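Local coordinates for methanol--corrinoid protein co-methyltransferase (Methanosarcina barkeri, PDB 2I2X) that transfers the methyl group of methanol to the cob(I)amide carried by its partner protein MtaC, a zinc-dependent step of methanogenesis, at residues A[161-165]-A[195-200]; A[213-218]-A[261-267]. All blocks are in the same frame, centred on the assembly; numbering follows the deposited sequence.

In the fold
From the N terminus, after the earlier barrel strands, the chain lays down strand 160-163, passes helix 169-176 and then, within helix 181-210, returns to the strand at contact 1, closing a loop of 29 residues that is mostly helix. The same helix runs on into strand 213-216, which lies parallel beside 160-163. Contact 2 opens here, and helices 220-230 and 240-259 intervene before the loop 261-267 comes back to the strand. The two contacts are in series, neither nested nor crossed, yet they touch: Asp217, in segment 213-218, meets side chains from both partners of contact 1. Together they tie two adjacent barrel strands to a surrounding helix and to a loop beside the metal site.

Contact 1. Residues A[161-165]-A[195-200]; sequences LSVES and DMELIW. With ZN (zinc ion), chain Q; K (potassium ion), chain S.
With CG anti to its own carbonyl carbon (chi1 -76°), Trp200 sends its indole out from the helix, six-membered ring foremost, to the strand, whereas Ile199 places CG1 between its backbone N and carbonyl carbon (chi1 63°), from where CD1 reaches Ser165. The ring meets the strand partly by its edge: Leu161 O lies in the ring plane, 3.7 Å from Trp200 CH2. Val163 comes in obliquely, its CG1 3.7 Å from Trp200 CZ2 as the two side chains slide past each other in opposite directions. At the other end of the indole, NE1 is hydrogen-bonded to Asp217, which also accepts Ser165. Replacing Trp200 by an alanine is likely to open a gap beside Leu161 and Val163 and to leave the Asp217 carboxylate without one of its donors.

This is the packing of a barrel helix on its sheet, within a beta-alpha-beta crossover of the TIM barrel: strand 161-163 and helix 195-200 run roughly antiparallel, at 149°. Past the strand, Ser165 fits against one helical turn, its OG 3.4 Å from Ile199 CD1 and 3.6 Å from Met196 SD. A water joins the two segments, donating to Ser165 OG at 2.6 Å and to Asp195 OD2 at 2.7 Å; the carboxylate of Asp195 also forms a salt bridge with Arg130.

Glu164 turns away from the helix and divides its carboxylate between two metals. Its OE1 binds zinc at 2.1 Å, beside Cys220 and Cys269, while OE2 binds potassium at 2.4 Å, a site shared with Glu86 and Glu313.

Contact 2. Residues A[213-218]-A[261-267]; sequences ISAGDT and GAVGPGK
Beside the zinc site, the loop that leads to the zinc ligand Cys269 runs along strand 213-216, and backbone meets backbone through Ser214 and Val263. Val263 N donates to Ser214 O at 2.9 Å. Ala262 adds a CA-H...O contact to the same oxygen and sets its CB 3.5 Å from Ser214 OG, whose hydrogen-bond partner is Ser204. Next to this bond, Ile213 CG2 and Val263 CG2 touch at 3.9 Å, the side chains crossing at about a right angle.

Helix 240-259 ends in a Schellman motif with Gly261 as its C-prime residue. A cis peptide then precedes Pro265, whose carbonyl O lies 3.5 Å from Ala215 CB. The backbones come so near at Gly216 that a side chain there would press on Gly266 CA, and its backbone angles alone would jam one against Ala215 O.

Lys267 lays CG 3.8 Å from Gly216 O, and bends at chi2 and chi3 carry NZ to a salt bridge with Glu84 and a hydrogen bond with Glu86, a potassium ligand. Asp217 OD1 accepts Thr218 N at 2.7 Å and pairs with Arg253. Such loops, gathered at the C-terminal ends of the strands around the active-site metal, are characteristic of TIM-barrel enzymes.

Contact 1. Residues A[161-165]-A[195-200]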
# COMPACT_ATOMS: atom_id res chain seq x y z
N LEU A 161 5.33 -12.37 -22.50
CA LEU A 161 4.08 -13.11 -22.57
C LEU A 161 4.01 -14.15 -21.47
O LEU A 161 4.97 -14.89 -21.27
CB LEU A 161 3.94 -13.80 -23.94
CG LEU A 161 4.10 -12.95 -25.21
CD1 LEU A 161 4.01 -13.81 -26.46
CD2 LEU A 161 3.06 -11.82 -25.26
N SER A 162 2.89 -14.22 -20.76
CA SER A 162 2.72 -15.12 -19.65
C SER A 162 1.27 -15.55 -19.59
O SER A 162 0.41 -14.96 -20.26
CB SER A 162 3.03 -14.38 -18.35
OG SER A 162 4.41 -14.39 -18.04
N VAL A 163 0.99 -16.56 -18.76
CA VAL A 163 -0.37 -16.98 -18.43
C VAL A 163 -0.26 -17.66 -17.09
O VAL A 163 0.80 -18.17 -16.75
CB VAL A 163 -0.98 -18.00 -19.47
CG1 VAL A 163 -0.03 -19.12 -19.78
CG2 VAL A 163 -2.31 -18.59 -18.96
N GLU A 164 -1.34 -17.66 -16.33
CA GLU A 164 -1.45 -18.52 -15.17
C GLU A 164 -2.34 -19.70 -15.56
O GLU A 164 -3.56 -19.60 -15.47
CB GLU A 164 -2.10 -17.78 -14.01
CG GLU A 164 -1.74 -16.34 -13.99
CD GLU A 164 -1.60 -15.79 -12.59
OE1 GLU A 164 -1.90 -16.50 -11.62
OE2 GLU A 164 -1.18 -14.63 -12.44
N SER A 165 -1.75 -20.79 -16.01
CA SER A 165 -2.55 -21.85 -16.64
C SER A 165 -3.20 -22.84 -15.66
O SER A 165 -2.74 -23.00 -14.54
CB SER A 165 -1.80 -22.54 -17.77
OG SER A 165 -0.59 -23.12 -17.35
N ASP A 195 -0.11 -30.43 -19.61
CA ASP A 195 -0.76 -29.26 -20.20
C ASP A 195 0.26 -28.16 -20.45
O ASP A 195 0.21 -27.47 -21.48
CB ASP A 195 -1.92 -28.75 -19.34
CG ASP A 195 -2.66 -27.58 -19.98
OD1 ASP A 195 -3.40 -27.77 -20.99
OD2 ASP A 195 -2.51 -26.46 -19.44
N MET A 196 1.23 -28.03 -19.53
CA MET A 196 2.25 -27.02 -19.63
C MET A 196 3.03 -27.19 -20.92
O MET A 196 3.32 -26.22 -21.61
CB MET A 196 3.20 -27.09 -18.45
CG MET A 196 2.66 -26.53 -17.17
SD MET A 196 2.57 -24.74 -17.16
CE MET A 196 4.30 -24.27 -17.22
N GLU A 197 3.37 -28.43 -21.26
CA GLU A 197 4.10 -28.65 -22.51
C GLU A 197 3.33 -28.30 -23.80
O GLU A 197 3.92 -27.80 -24.73
CB GLU A 197 4.67 -30.05 -22.58
CG GLU A 197 5.50 -30.24 -23.84
CD GLU A 197 5.69 -31.68 -24.23
OE1 GLU A 197 6.59 -31.92 -25.06
OE2 GLU A 197 4.97 -32.56 -23.68
N LEU A 198 2.02 -28.54 -23.82
CA LEU A 198 1.18 -28.19 -24.96
C LEU A 198 1.26 -26.69 -25.18
O LEU A 198 1.76 -26.21 -26.20
CB LEU A 198 -0.28 -28.56 -24.68
CG LEU A 198 -1.34 -28.90 -25.75
CD1 LEU A 198 -2.68 -28.28 -25.36
CD2 LEU A 198 -0.99 -28.54 -27.19
N ILE A 199 0.79 -25.95 -24.19
CA ILE A 199 0.63 -24.51 -24.34
C ILE A 199 1.95 -23.75 -24.54
O ILE A 199 2.02 -22.84 -25.38
CB ILE A 199 -0.20 -23.94 -23.19
CG1 ILE A 199 0.52 -24.16 -21.85
CG2 ILE A 199 -1.57 -24.61 -23.18
CD1 ILE A 199 -0.18 -23.52 -20.70
N TRP A 200 3.00 -24.14 -23.82
CA TRP A 200 4.26 -23.39 -23.92
C TRP A 200 5.02 -23.60 -25.23
O TRP A 200 5.78 -22.74 -25.65
CB TRP A 200 5.11 -23.54 -22.65
CG TRP A 200 4.50 -22.66 -21.55
CD1 TRP A 200 3.70 -23.06 -20.51
CD2 TRP A 200 4.58 -21.22 -21.48
NE1 TRP A 200 3.28 -21.96 -19.79
CE2 TRP A 200 3.81 -20.82 -20.36
CE3 TRP A 200 5.24 -20.24 -22.23
CZ2 TRP A 200 3.68 -19.48 -19.97
CZ3 TRP A 200 5.12 -18.89 -21.84
CH2 TRP A 200 4.35 -18.53 -20.72
ZN ZN Q . -1.27 -15.77 -9.73
K K S . -2.10 -13.21 -10.71
O HOH W 1 -1.32 -25.58 -17.14

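Contact 2. Residues A[213-218]-A[261-267]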
# COMPACT_ATOMS: atom_id res chain seq x y z
N ILE A 213 8.92 -11.96 -26.07
CA ILE A 213 9.51 -12.91 -25.15
C ILE A 213 8.55 -13.89 -24.54
O ILE A 213 7.54 -13.51 -23.98
CB ILE A 213 10.48 -12.24 -24.16
CG1 ILE A 213 11.86 -12.20 -24.85
CG2 ILE A 213 10.54 -13.02 -22.83
CD1 ILE A 213 12.51 -10.90 -24.81
N SER A 214 8.86 -15.17 -24.69
CA SER A 214 8.09 -16.21 -24.04
C SER A 214 8.59 -16.23 -22.59
O SER A 214 9.67 -16.75 -22.31
CB SER A 214 8.31 -17.54 -24.76
OG SER A 214 7.67 -18.61 -24.10
N ALA A 215 7.83 -15.65 -21.68
CA ALA A 215 8.36 -15.36 -20.36
C ALA A 215 8.25 -16.51 -19.33
O ALA A 215 9.25 -16.91 -18.75
CB ALA A 215 7.80 -14.05 -19.83
N GLY A 216 7.04 -17.02 -19.11
CA GLY A 216 6.84 -18.16 -18.22
C GLY A 216 5.50 -18.09 -17.50
O GLY A 216 4.79 -17.10 -17.60
N ASP A 217 5.21 -19.15 -16.74
CA ASP A 217 3.90 -19.48 -16.14
C ASP A 217 4.04 -19.45 -14.61
O ASP A 217 5.03 -18.94 -14.09
CB ASP A 217 3.55 -20.92 -16.58
CG ASP A 217 2.06 -21.20 -16.65
OD1 ASP A 217 1.35 -21.06 -15.63
OD2 ASP A 217 1.60 -21.62 -17.72
N THR A 218 3.08 -20.02 -13.89
CA THR A 218 3.07 -20.03 -12.42
C THR A 218 2.09 -21.06 -12.02
O THR A 218 0.96 -21.06 -12.55
CB THR A 218 2.25 -18.87 -11.81
OG1 THR A 218 2.63 -17.64 -12.37
CG2 THR A 218 2.39 -18.79 -10.36
N GLY A 261 10.54 -23.88 -24.09
CA GLY A 261 10.91 -22.72 -24.88
C GLY A 261 10.83 -21.36 -24.25
O GLY A 261 11.32 -20.42 -24.86
N ALA A 262 10.24 -21.21 -23.06
CA ALA A 262 10.26 -19.91 -22.37
C ALA A 262 11.67 -19.64 -21.86
O ALA A 262 12.43 -20.57 -21.71
CB ALA A 262 9.23 -19.83 -21.22
N VAL A 263 12.00 -18.38 -21.59
CA VAL A 263 13.36 -17.96 -21.25
C VAL A 263 13.37 -17.11 -20.00
O VAL A 263 14.43 -16.69 -19.50
CB VAL A 263 14.02 -17.15 -22.44
CG1 VAL A 263 14.16 -18.03 -23.71
CG2 VAL A 263 13.22 -15.89 -22.75
N GLY A 264 12.16 -16.84 -19.49
CA GLY A 264 11.98 -16.00 -18.31
C GLY A 264 11.79 -14.54 -18.70
O GLY A 264 11.97 -14.18 -19.86
N PRO A 265 11.50 -13.67 -17.72
CA PRO A 265 11.33 -13.93 -16.30
C PRO A 265 10.00 -14.58 -15.98
O PRO A 265 8.98 -14.19 -16.53
CB PRO A 265 11.38 -12.53 -15.69
CG PRO A 265 10.94 -11.60 -16.81
CD PRO A 265 11.39 -12.25 -18.08
N GLY A 266 10.00 -15.58 -15.10
CA GLY A 266 8.77 -16.21 -14.67
C GLY A 266 7.86 -15.26 -13.93
O GLY A 266 8.30 -14.27 -13.36
N LYS A 267 6.57 -15.57 -13.93
CA LYS A 267 5.57 -14.82 -13.19
C LYS A 267 5.81 -14.70 -11.71
O LYS A 267 6.17 -15.65 -11.05
CB LYS A 267 4.20 -15.47 -13.37
CG LYS A 267 3.52 -15.06 -14.66
CD LYS A 267 2.77 -13.78 -14.44
CE LYS A 267 1.55 -14.03 -13.59
NZ LYS A 267 1.03 -12.73 -13.12